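Local coordinates for protein benzoylformate Decarboxylase (Polynucleobacter necessarius, PDB 4K9Q) that binds thiamine diphosphate and magnesium and, as a benzoylformate decarboxylase, probably splits carbon dioxide from benzoylformate to leave benzaldehyde, at residues A[10-15]-A[137-142]; A[123-128]-A[143-148]; A[370-375]-A[401-406]; A[423-428]-A[447-452]. One frame throughout, in Å; residues are numbered along the deposited sequence.

Contact 1: A[10-15]-A[137-142]; sequences DLLRKL and GAFMRA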
# COMPACT_ATOMS: atom_id res chain seq x y z
N ASP A 10 -4.82 -27.05 18.15
CA ASP A 10 -4.57 -27.09 19.60
C ASP A 10 -4.43 -25.69 20.21
O ASP A 10 -4.94 -25.43 21.30
CB ASP A 10 -3.36 -27.96 19.93
CG ASP A 10 -3.72 -29.43 20.11
OD1 ASP A 10 -4.92 -29.76 20.26
OD2 ASP A 10 -2.78 -30.25 20.13
N LEU A 11 -3.75 -24.79 19.50
CA LEU A 11 -3.68 -23.40 19.94
C LEU A 11 -5.08 -22.78 20.00
O LEU A 11 -5.43 -22.11 20.98
CB LEU A 11 -2.78 -22.58 19.00
CG LEU A 11 -2.79 -21.06 19.24
CD1 LEU A 11 -2.16 -20.73 20.59
CD2 LEU A 11 -2.06 -20.35 18.13
N LEU A 12 -5.88 -23.01 18.97
CA LEU A 12 -7.20 -22.42 18.91
C LEU A 12 -8.06 -22.93 20.06
O LEU A 12 -8.85 -22.19 20.63
CB LEU A 12 -7.85 -22.69 17.54
CG LEU A 12 -7.18 -21.93 16.39
CD1 LEU A 12 -7.77 -22.36 15.06
CD2 LEU A 12 -7.30 -20.42 16.58
N ARG A 13 -7.89 -24.20 20.43
CA ARG A 13 -8.57 -24.73 21.61
C ARG A 13 -8.16 -23.98 22.87
O ARG A 13 -9.01 -23.59 23.67
CB ARG A 13 -8.24 -26.22 21.81
CG ARG A 13 -8.97 -27.11 20.85
CD ARG A 13 -8.64 -28.58 21.13
NE ARG A 13 -9.29 -29.40 20.12
CZ ARG A 13 -8.68 -29.84 19.03
NH1 ARG A 13 -7.40 -29.57 18.82
NH2 ARG A 13 -9.37 -30.56 18.15
N LYS A 14 -6.86 -23.77 23.03
CA LYS A 14 -6.33 -23.05 24.18
C LYS A 14 -6.87 -21.61 24.24
O LYS A 14 -7.21 -21.12 25.32
CB LYS A 14 -4.80 -23.06 24.14
CG LYS A 14 -4.13 -22.29 25.26
CD LYS A 14 -4.45 -22.88 26.61
CE LYS A 14 -3.56 -22.28 27.69
NZ LYS A 14 -3.81 -22.91 29.02
N LEU A 15 -6.95 -20.96 23.08
CA LEU A 15 -7.48 -19.60 22.99
C LEU A 15 -9.00 -19.54 23.09
O LEU A 15 -9.57 -18.45 23.20
CB LEU A 15 -7.02 -18.94 21.68
CG LEU A 15 -5.50 -18.74 21.59
CD1 LEU A 15 -5.05 -18.28 20.20
CD2 LEU A 15 -5.00 -17.76 22.67
N GLY A 137 2.37 -19.58 15.33
CA GLY A 137 2.73 -18.29 15.89
C GLY A 137 2.00 -17.12 15.24
O GLY A 137 1.71 -16.13 15.91
N ALA A 138 1.73 -17.23 13.94
CA ALA A 138 0.98 -16.19 13.22
C ALA A 138 -0.47 -16.11 13.70
O ALA A 138 -1.05 -15.01 13.82
CB ALA A 138 1.06 -16.41 11.71
N PHE A 139 -1.06 -17.27 13.98
CA PHE A 139 -2.38 -17.28 14.60
C PHE A 139 -2.38 -16.62 15.99
O PHE A 139 -3.30 -15.87 16.33
CB PHE A 139 -2.96 -18.70 14.67
CG PHE A 139 -3.73 -19.10 13.43
CD1 PHE A 139 -5.10 -18.95 13.38
CD2 PHE A 139 -3.06 -19.62 12.33
CE1 PHE A 139 -5.83 -19.32 12.24
CE2 PHE A 139 -3.78 -20.00 11.18
CZ PHE A 139 -5.16 -19.85 11.14
N MET A 140 -1.34 -16.88 16.78
CA MET A 140 -1.24 -16.22 18.08
C MET A 140 -1.10 -14.69 17.92
O MET A 140 -1.76 -13.93 18.63
CB MET A 140 -0.08 -16.77 18.91
CG MET A 140 -0.05 -16.19 20.32
SD MET A 140 -1.51 -16.62 21.29
CE MET A 140 -2.11 -14.99 21.74
N ARG A 141 -0.23 -14.26 17.02
CA ARG A 141 -0.07 -12.82 16.78
C ARG A 141 -1.37 -12.23 16.24
O ARG A 141 -1.73 -11.10 16.56
CB ARG A 141 1.09 -12.55 15.82
CG ARG A 141 1.33 -11.07 15.52
CD ARG A 141 2.68 -10.83 14.85
NE ARG A 141 2.78 -9.44 14.42
CZ ARG A 141 3.70 -8.97 13.58
NH1 ARG A 141 4.66 -9.75 13.09
NH2 ARG A 141 3.68 -7.68 13.26
N ALA A 142 -2.07 -12.99 15.40
CA ALA A 142 -3.37 -12.54 14.88
C ALA A 142 -4.36 -12.31 16.02
O ALA A 142 -5.00 -11.25 16.11
CB ALA A 142 -3.93 -13.56 13.87

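Contact 2: A[123-128]-A[143-148]; sequences VKWSYE and YATAMQ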
# COMPACT_ATOMS: atom_id res chain seq x y z
N VAL A 123 -7.94 -3.74 7.92
CA VAL A 123 -7.51 -4.69 8.94
C VAL A 123 -6.43 -4.07 9.82
O VAL A 123 -5.72 -3.15 9.40
CB VAL A 123 -7.00 -6.02 8.34
CG1 VAL A 123 -8.15 -6.81 7.73
CG2 VAL A 123 -5.91 -5.78 7.30
N LYS A 124 -6.32 -4.56 11.05
CA LYS A 124 -5.28 -4.08 11.96
C LYS A 124 -3.90 -4.62 11.58
O LYS A 124 -2.86 -4.03 11.92
CB LYS A 124 -5.61 -4.46 13.40
CG LYS A 124 -6.86 -3.77 13.94
CD LYS A 124 -7.09 -4.14 15.39
CE LYS A 124 -5.97 -3.63 16.30
NZ LYS A 124 -6.29 -3.86 17.73
N TRP A 125 -3.90 -5.74 10.86
CA TRP A 125 -2.69 -6.46 10.50
C TRP A 125 -3.04 -7.43 9.39
O TRP A 125 -4.11 -8.03 9.39
CB TRP A 125 -2.14 -7.22 11.71
CG TRP A 125 -0.82 -7.95 11.47
CD1 TRP A 125 0.34 -7.41 10.99
CD2 TRP A 125 -0.54 -9.32 11.75
NE1 TRP A 125 1.32 -8.38 10.94
CE2 TRP A 125 0.81 -9.56 11.41
CE3 TRP A 125 -1.30 -10.39 12.25
CZ2 TRP A 125 1.41 -10.81 11.54
CZ3 TRP A 125 -0.70 -11.63 12.39
CH2 TRP A 125 0.65 -11.83 12.04
N SER A 126 -2.12 -7.58 8.44
CA SER A 126 -2.30 -8.54 7.36
C SER A 126 -0.96 -9.21 7.09
O SER A 126 0.09 -8.56 7.04
CB SER A 126 -2.84 -7.86 6.10
OG SER A 126 -1.96 -6.84 5.66
N TYR A 127 -0.98 -10.53 6.93
CA TYR A 127 0.27 -11.28 6.92
C TYR A 127 0.17 -12.59 6.16
O TYR A 127 -0.86 -13.26 6.19
CB TYR A 127 0.65 -11.58 8.37
CG TYR A 127 2.09 -11.94 8.63
CD1 TYR A 127 3.11 -11.02 8.43
CD2 TYR A 127 2.42 -13.18 9.16
CE1 TYR A 127 4.43 -11.34 8.71
CE2 TYR A 127 3.73 -13.51 9.45
CZ TYR A 127 4.73 -12.59 9.22
OH TYR A 127 6.04 -12.92 9.51
N GLU A 128 1.27 -12.97 5.52
CA GLU A 128 1.41 -14.30 4.92
C GLU A 128 2.67 -14.93 5.52
O GLU A 128 3.78 -14.49 5.20
CB GLU A 128 1.53 -14.17 3.41
CG GLU A 128 1.50 -15.48 2.61
CD GLU A 128 1.26 -15.24 1.12
OE1 GLU A 128 0.08 -15.24 0.70
OE2 GLU A 128 2.24 -15.05 0.36
N TYR A 143 -4.48 -13.29 16.92
CA TYR A 143 -5.36 -13.18 18.07
C TYR A 143 -4.98 -11.97 18.94
O TYR A 143 -5.84 -11.18 19.33
CB TYR A 143 -5.30 -14.47 18.91
CG TYR A 143 -6.16 -14.45 20.16
CD1 TYR A 143 -5.75 -13.77 21.30
CD2 TYR A 143 -7.36 -15.15 20.21
CE1 TYR A 143 -6.53 -13.76 22.44
CE2 TYR A 143 -8.14 -15.15 21.34
CZ TYR A 143 -7.73 -14.45 22.46
OH TYR A 143 -8.51 -14.45 23.60
N ALA A 144 -3.68 -11.86 19.24
CA ALA A 144 -3.18 -10.78 20.09
C ALA A 144 -3.48 -9.42 19.49
O ALA A 144 -3.93 -8.50 20.18
CB ALA A 144 -1.69 -10.93 20.31
N THR A 145 -3.23 -9.29 18.19
CA THR A 145 -3.46 -8.01 17.51
C THR A 145 -4.94 -7.64 17.52
O THR A 145 -5.31 -6.49 17.78
CB THR A 145 -2.94 -8.05 16.08
OG1 THR A 145 -1.54 -8.37 16.08
CG2 THR A 145 -3.18 -6.71 15.39
N ALA A 146 -5.78 -8.62 17.24
CA ALA A 146 -7.22 -8.38 17.16
C ALA A 146 -7.83 -8.02 18.51
O ALA A 146 -8.74 -7.18 18.58
CB ALA A 146 -7.93 -9.62 16.59
N MET A 147 -7.34 -8.64 19.58
CA MET A 147 -7.98 -8.54 20.89
C MET A 147 -7.55 -7.35 21.76
O MET A 147 -8.23 -7.00 22.73
CB MET A 147 -7.81 -9.86 21.65
CG MET A 147 -8.72 -10.96 21.08
SD MET A 147 -10.46 -10.64 21.36
CE MET A 147 -10.63 -11.19 23.06
N GLN A 148 -6.41 -6.75 21.42
CA GLN A 148 -5.99 -5.53 22.10
C GLN A 148 -6.78 -4.32 21.62
O GLN A 148 -7.14 -4.22 20.44
CB GLN A 148 -4.48 -5.31 21.92
CG GLN A 148 -3.69 -6.45 22.52
CD GLN A 148 -2.19 -6.30 22.36
OE1 GLN A 148 -1.43 -6.62 23.27
NE2 GLN A 148 -1.75 -5.82 21.19

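Contact 3: A[370-375]-A[401-406]; sequences VEECPS and GWDLPA. With TPP (thiamine diphosphate), chain D.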
# COMPACT_ATOMS: atom_id res chain seq x y z
N VAL A 370 -32.42 -6.26 15.58
CA VAL A 370 -31.44 -5.85 14.58
C VAL A 370 -32.16 -5.00 13.53
O VAL A 370 -33.33 -5.25 13.24
CB VAL A 370 -30.83 -7.09 13.91
CG1 VAL A 370 -29.83 -6.70 12.81
CG2 VAL A 370 -30.14 -7.97 14.96
N GLU A 371 -31.50 -3.99 12.99
CA GLU A 371 -32.17 -3.12 12.02
C GLU A 371 -31.29 -2.74 10.84
O GLU A 371 -30.12 -2.37 11.00
CB GLU A 371 -32.74 -1.87 12.72
CG GLU A 371 -33.20 -0.75 11.78
CD GLU A 371 -32.06 0.14 11.31
OE1 GLU A 371 -31.99 0.41 10.09
OE2 GLU A 371 -31.22 0.58 12.15
N GLU A 372 -31.86 -2.84 9.64
CA GLU A 372 -31.25 -2.33 8.42
C GLU A 372 -32.40 -1.97 7.48
O GLU A 372 -32.64 -2.65 6.48
CB GLU A 372 -30.32 -3.37 7.78
CG GLU A 372 -29.45 -2.81 6.65
CD GLU A 372 -28.43 -3.82 6.15
OE1 GLU A 372 -27.47 -4.15 6.89
OE2 GLU A 372 -28.60 -4.30 5.02
N CYS A 373 -33.11 -0.92 7.86
CA CYS A 373 -34.25 -0.41 7.09
C CYS A 373 -34.15 1.10 7.24
O CYS A 373 -34.79 1.70 8.10
CB CYS A 373 -35.56 -0.93 7.68
SG CYS A 373 -36.97 -0.60 6.61
N PRO A 374 -33.30 1.72 6.42
CA PRO A 374 -32.87 3.09 6.69
C PRO A 374 -34.00 4.11 6.85
O PRO A 374 -33.94 4.92 7.78
CB PRO A 374 -31.99 3.42 5.48
CG PRO A 374 -31.37 2.10 5.12
CD PRO A 374 -32.50 1.09 5.35
N SER A 375 -35.02 4.08 6.01
CA SER A 375 -36.03 5.13 6.07
C SER A 375 -36.86 5.13 7.36
O SER A 375 -37.43 6.17 7.72
CB SER A 375 -36.96 5.11 4.84
OG SER A 375 -37.85 4.01 4.90
N GLY A 401 -26.09 -4.93 3.59
CA GLY A 401 -25.70 -6.32 3.42
C GLY A 401 -25.09 -6.92 4.68
O GLY A 401 -24.71 -8.09 4.70
N TRP A 402 -24.98 -6.12 5.74
CA TRP A 402 -24.36 -6.62 6.96
C TRP A 402 -25.39 -7.25 7.90
O TRP A 402 -25.14 -8.31 8.47
CB TRP A 402 -23.60 -5.50 7.69
CG TRP A 402 -22.87 -6.00 8.89
CD1 TRP A 402 -21.64 -6.61 8.92
CD2 TRP A 402 -23.31 -5.94 10.25
NE1 TRP A 402 -21.30 -6.93 10.21
CE2 TRP A 402 -22.31 -6.53 11.05
CE3 TRP A 402 -24.47 -5.46 10.87
CZ2 TRP A 402 -22.42 -6.65 12.44
CZ3 TRP A 402 -24.58 -5.57 12.26
CH2 TRP A 402 -23.56 -6.16 13.02
N ASP A 403 -26.53 -6.59 8.07
CA ASP A 403 -27.43 -6.95 9.17
C ASP A 403 -28.16 -8.27 9.00
O ASP A 403 -28.37 -9.00 9.97
CB ASP A 403 -28.42 -5.81 9.46
CG ASP A 403 -27.74 -4.63 10.15
OD1 ASP A 403 -27.71 -4.63 11.40
OD2 ASP A 403 -27.22 -3.72 9.45
N LEU A 404 -28.55 -8.59 7.77
CA LEU A 404 -29.24 -9.85 7.53
C LEU A 404 -28.40 -11.05 7.98
O LEU A 404 -28.85 -11.84 8.81
CB LEU A 404 -29.71 -9.96 6.08
CG LEU A 404 -30.59 -11.17 5.76
CD1 LEU A 404 -31.36 -10.92 4.48
CD2 LEU A 404 -29.76 -12.45 5.66
N PRO A 405 -27.17 -11.19 7.46
CA PRO A 405 -26.33 -12.26 7.99
C PRO A 405 -25.86 -12.04 9.44
O PRO A 405 -25.72 -13.01 10.19
CB PRO A 405 -25.15 -12.32 7.00
CG PRO A 405 -25.16 -10.99 6.30
CD PRO A 405 -26.59 -10.54 6.26
N ALA A 406 -25.66 -10.80 9.86
CA ALA A 406 -25.21 -10.59 11.24
C ALA A 406 -26.25 -11.12 12.24
O ALA A 406 -25.89 -11.65 13.31
CB ALA A 406 -24.89 -9.12 11.52
N1' TPP D . -24.64 -0.16 -1.31
C2' TPP D . -24.13 -0.54 -0.08
CM2 TPP D . -23.31 -1.79 0.05
N3' TPP D . -24.34 0.24 1.04
C4' TPP D . -25.08 1.39 0.94
N4' TPP D . -25.27 2.15 2.03
C5' TPP D . -25.63 1.76 -0.28
C6' TPP D . -25.40 0.99 -1.42
C7' TPP D . -26.44 3.03 -0.39
N3 TPP D . -27.76 3.02 0.22
C2 TPP D . -28.06 3.60 1.44
S1 TPP D . -29.61 3.48 1.87
C5 TPP D . -29.96 2.69 0.50
C4 TPP D . -28.87 2.50 -0.35
CM4 TPP D . -28.91 1.80 -1.69
C6 TPP D . -31.40 2.31 0.30
C7 TPP D . -31.96 1.34 1.33
O7 TPP D . -33.21 0.94 0.80
PA TPP D . -34.19 -0.03 1.62
O1A TPP D . -33.38 -1.12 2.27
O2A TPP D . -35.23 -0.60 0.72
O3A TPP D . -34.74 0.89 2.83
PB TPP D . -35.78 2.11 2.76
O1B TPP D . -34.96 3.36 2.70
O2B TPP D . -36.58 2.05 4.04
O3B TPP D . -36.64 2.02 1.54
O HOH W 1 -28.23 -7.10 5.29

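Contact 4: A[423-428]-A[447-452]; sequences VVTLMG and THVIYV. With TPP (thiamine diphosphate), chain D.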
# COMPACT_ATOMS: atom_id res chain seq x y z
N VAL A 423 -34.08 -13.47 17.51
CA VAL A 423 -33.51 -12.27 16.92
C VAL A 423 -34.49 -11.70 15.90
O VAL A 423 -34.71 -12.30 14.85
CB VAL A 423 -32.17 -12.55 16.23
CG1 VAL A 423 -31.61 -11.27 15.60
CG2 VAL A 423 -31.17 -13.16 17.22
N VAL A 424 -35.09 -10.56 16.22
CA VAL A 424 -36.06 -9.93 15.33
C VAL A 424 -35.33 -8.89 14.49
O VAL A 424 -34.67 -8.00 15.02
CB VAL A 424 -37.18 -9.27 16.14
CG1 VAL A 424 -38.16 -8.57 15.22
CG2 VAL A 424 -37.90 -10.32 16.98
N THR A 425 -35.45 -9.00 13.17
CA THR A 425 -34.61 -8.20 12.27
C THR A 425 -35.48 -7.36 11.32
O THR A 425 -36.21 -7.91 10.48
CB THR A 425 -33.64 -9.12 11.49
OG1 THR A 425 -32.93 -9.95 12.42
CG2 THR A 425 -32.64 -8.30 10.68
N LEU A 426 -35.39 -6.03 11.45
CA LEU A 426 -36.21 -5.10 10.66
C LEU A 426 -35.44 -4.73 9.40
O LEU A 426 -34.41 -4.06 9.48
CB LEU A 426 -36.49 -3.84 11.48
CG LEU A 426 -37.02 -4.07 12.91
CD1 LEU A 426 -37.10 -2.74 13.70
CD2 LEU A 426 -38.36 -4.80 12.90
N MET A 427 -35.92 -5.17 8.24
CA MET A 427 -35.15 -5.05 7.00
C MET A 427 -35.90 -4.25 5.95
O MET A 427 -37.09 -4.45 5.74
CB MET A 427 -34.90 -6.45 6.40
CG MET A 427 -34.03 -7.36 7.23
SD MET A 427 -32.35 -6.74 7.42
CE MET A 427 -31.86 -6.45 5.71
N GLY A 428 -35.20 -3.36 5.25
CA GLY A 428 -35.79 -2.76 4.07
C GLY A 428 -35.77 -3.75 2.91
O GLY A 428 -34.95 -4.68 2.91
N THR A 447 -31.37 -21.38 13.30
CA THR A 447 -31.37 -20.21 14.17
C THR A 447 -32.76 -19.59 14.25
O THR A 447 -33.52 -19.57 13.27
CB THR A 447 -30.37 -19.11 13.69
OG1 THR A 447 -30.66 -18.76 12.33
CG2 THR A 447 -28.94 -19.62 13.78
N HIS A 448 -33.10 -19.08 15.43
CA HIS A 448 -34.39 -18.43 15.61
C HIS A 448 -34.25 -16.96 15.23
O HIS A 448 -33.84 -16.13 16.05
CB HIS A 448 -34.89 -18.58 17.04
CG HIS A 448 -36.34 -18.27 17.21
ND1 HIS A 448 -36.99 -18.38 18.42
CD2 HIS A 448 -37.27 -17.85 16.32
CE1 HIS A 448 -38.26 -18.04 18.26
NE2 HIS A 448 -38.46 -17.72 17.00
N VAL A 449 -34.56 -16.66 13.97
CA VAL A 449 -34.39 -15.33 13.41
C VAL A 449 -35.65 -14.99 12.64
O VAL A 449 -36.12 -15.79 11.84
CB VAL A 449 -33.18 -15.27 12.45
CG1 VAL A 449 -33.07 -13.88 11.81
CG2 VAL A 449 -31.88 -15.63 13.17
N ILE A 450 -36.18 -13.81 12.88
CA ILE A 450 -37.42 -13.39 12.26
C ILE A 450 -37.16 -12.13 11.47
O ILE A 450 -36.91 -11.05 12.04
CB ILE A 450 -38.50 -13.10 13.33
CG1 ILE A 450 -38.74 -14.34 14.19
CG2 ILE A 450 -39.81 -12.64 12.67
CD1 ILE A 450 -39.59 -14.07 15.40
N TYR A 451 -37.20 -12.25 10.14
CA TYR A 451 -36.99 -11.10 9.28
C TYR A 451 -38.32 -10.46 8.96
O TYR A 451 -39.19 -11.10 8.38
CB TYR A 451 -36.32 -11.52 7.97
CG TYR A 451 -34.92 -12.05 8.16
CD1 TYR A 451 -34.63 -13.40 7.99
CD2 TYR A 451 -33.88 -11.19 8.49
CE1 TYR A 451 -33.35 -13.88 8.14
CE2 TYR A 451 -32.59 -11.66 8.66
CZ TYR A 451 -32.33 -13.01 8.48
OH TYR A 451 -31.05 -13.48 8.64
N VAL A 452 -38.48 -9.20 9.35
CA VAL A 452 -39.66 -8.44 8.97
C VAL A 452 -39.22 -7.46 7.89
O VAL A 452 -38.43 -6.55 8.16
CB VAL A 452 -40.29 -7.69 10.15
CG1 VAL A 452 -41.56 -6.96 9.71
CG2 VAL A 452 -40.61 -8.67 11.28
N1' TPP D . -24.64 -0.16 -1.31
C2' TPP D . -24.13 -0.54 -0.08
CM2 TPP D . -23.31 -1.79 0.05
N3' TPP D . -24.34 0.24 1.04
C4' TPP D . -25.08 1.39 0.94
N4' TPP D . -25.27 2.15 2.03
C5' TPP D . -25.63 1.76 -0.28
C6' TPP D . -25.40 0.99 -1.42
C7' TPP D . -26.44 3.03 -0.39
N3 TPP D . -27.76 3.02 0.22
C2 TPP D . -28.06 3.60 1.44
S1 TPP D . -29.61 3.48 1.87
C5 TPP D . -29.96 2.69 0.50
C4 TPP D . -28.87 2.50 -0.35
CM4 TPP D . -28.91 1.80 -1.69
C6 TPP D . -31.40 2.31 0.30
C7 TPP D . -31.96 1.34 1.33
O7 TPP D . -33.21 0.94 0.80
PA TPP D . -34.19 -0.03 1.62
O1A TPP D . -33.38 -1.12 2.27
O2A TPP D . -35.23 -0.60 0.72
O3A TPP D . -34.74 0.89 2.83
PB TPP D . -35.78 2.11 2.76
O1B TPP D . -34.96 3.36 2.70
O2B TPP D . -36.58 2.05 4.04
O3B TPP D . -36.64 2.02 1.54

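Contact 1: A[10-15]-A[137-142]
L11, L12 and L15 of helix 4-15 lean on F139 and M140 of helix 135-147, two near-parallel helices of the alpha/beta N-terminal TPP-binding region. The short axes run 10.4 Å apart at their closest, at 25° to one another, and the contact is purely apolar, with no hydrogen bond across it. The close part is a seam of leucine methyls. CG of L11 stands anti to the backbone N (chi1 172°), directed at the facing helix, and from it the CD2 branch lies 3.9 Å from F139 CB, close against the backbone at M140 N. One turn on, L15 reaches M140, whose chain is bent at chi2 and chi3. L12 makes a lighter touch, its CD2 coming obliquely to the F139 ring, 4.2 Å from CD1. F139 also rests on L156 and L158 of strand 154-159, so this seam continues toward the sheet. The side turned from helix 135-147 is polar and more open to solvent: D10 and K14 are exposed, and R13 NH1 makes a salt bridge to D10 OD1 whose hydrogen bond is weak. R13 NE has a second acidic partner in D38. At the inner seam, the closest approach to sulfur is that of L15 CD2, 3.9 Å from M140 SD.

Contact 2: A[123-128]-A[143-148]
In the beta-alpha-beta unit formed by strand 126-127, helix 135-147 and strand 154-159, K124 and W125 close on T145 in the last turn of the helix. The methyl CG2 of T145 touches both, 3.9 Å from K124 CB and 3.9 Å from W125 CB. Beyond CB the lysine chain bends at chi3 (64°), turning CE to within 3.3 Å of T145 O. The ammonium then donates to that carbonyl, K124 NZ to T145 O measuring 2.8 Å, with the nitrogen almost in line with the C=O bond (167°). NZ also bonds P150 O just past the helix, so a positive group lies where the helix's carbonyl end is likely to carry partial negative charge. An alanine here would probably leave the T145 and P150 carbonyls without their ammonium partner and let the helix end move more freely. T145 OG1 is occupied within its own helix, bonded to R141 O. The W125 ring takes Y127 CB over one face, 3.3 Å above the plane and toward the rim. K124 and W125 hydrogen-bond through their backbones to P153 and F155, T145 touches V154 of strand 154-159, and Q148 bonds T302 of a third subunit.

Contact 3: A[370-375]-A[401-406]
E372 and D403 bring strand 368-372 up to the opening turn of helix 403-417, their CA atoms 6.0 Å apart, while G401 just ahead has backbone angles that call for glycine. The extended side chain of E372, with CG anti to the backbone N (chi1 -169°), carries its carboxylate to a row of backbone N-H groups. OE2 receives G401 N at 3.0 Å on its syn side, the bond nearly straight at 178°. OE1 is met from above the carboxylate plane by D403 N at 2.9 Å, and W402 N adds a weak bond. A water donates to E372 OE2 and accepts from L404 N, extending the grip into the helix. D403 turns its carboxylate 84° from that of E372, with its OD2 2.6 Å from E372 OE1. On the other branch, D403 OD1 lies 3.3 Å from V370 CG1 and has a weak bond from T394. Past the strand, C373 N is held by E371 OE1, and S375 N bonds O2B of the cofactor at 3.2 Å. The loop and 3-10 turn that follow the strand's C-terminal end carry S375 to the diphosphate, forming part of the TPP pocket of the C-terminal TPP-binding domain, where S431 and N456 also bond the cofactor.

Contact 4: A[423-428]-A[447-452]
V423 pairs with V449, V424 with I450, T425 with Y451 and L426 with V452 in two parallel strands, the short axes 4.7 Å apart. Five backbone bonds join them: V423 N to H448 O, I450 N to V423 O, T425 N to I450 O (2.8 Å), V452 N to T425 O and M427 N to V452 O. CA-H...O contacts support these, as from V449 CA to V423 O at 3.4 Å.

Apolar contacts occur on both faces. On the T425 face, T425 and Y451 lie side by side, T425 CB 3.7 Å from Y451 CD2 and T425 CG2 3.9 Å from Y451 CE2. M427 CG adds to the same flank at 4.0 Å from Y451 CD2, and V449 CG1 lies over one ring face, toward the rim. On the other face, V424 CG2 meets I450 CD1 and L426 CD2 meets V452 CB, each at 4.4 Å.

Among polar groups, Y451 OH bonds L404 O, tying ring to helix 403-417, whereas buried T425 OG1 has no partner in the model. An alanine at T425 would probably open a small gap beside Y451 CE2 and V449 CG1, leaving that edge of the ring less closely packed.

The cofactor comes last: G428 CA is 3.4 Å from its O1A, where a side chain would clash. G428, D429 and G430 form the GDG start of the TPP-family motif, which N456 completes beyond strand 449-455; D429, N456 and E458 hold magnesium.

The four contacts fall into two pairs. Contacts 1 and 2 share helix 135-147, lie 12 Å apart between centres and interleave along the chain; R141, A142 and A138 touch the W125 ring between them. Contacts 3 and 4 come later in sequence, one after the other, with centres 9 Å apart, and meet through neighbouring strands 368-372 and 423-428 of a single parallel sheet, where E372 N probably bonds L426 O. The pairs are well separated, contacts 1 and 3 having centres 32 Å apart. The first pair thus belongs to the N-terminal part of the fold, reaching neighbouring subunits, and the second contributes to the diphosphate end of the cofactor site.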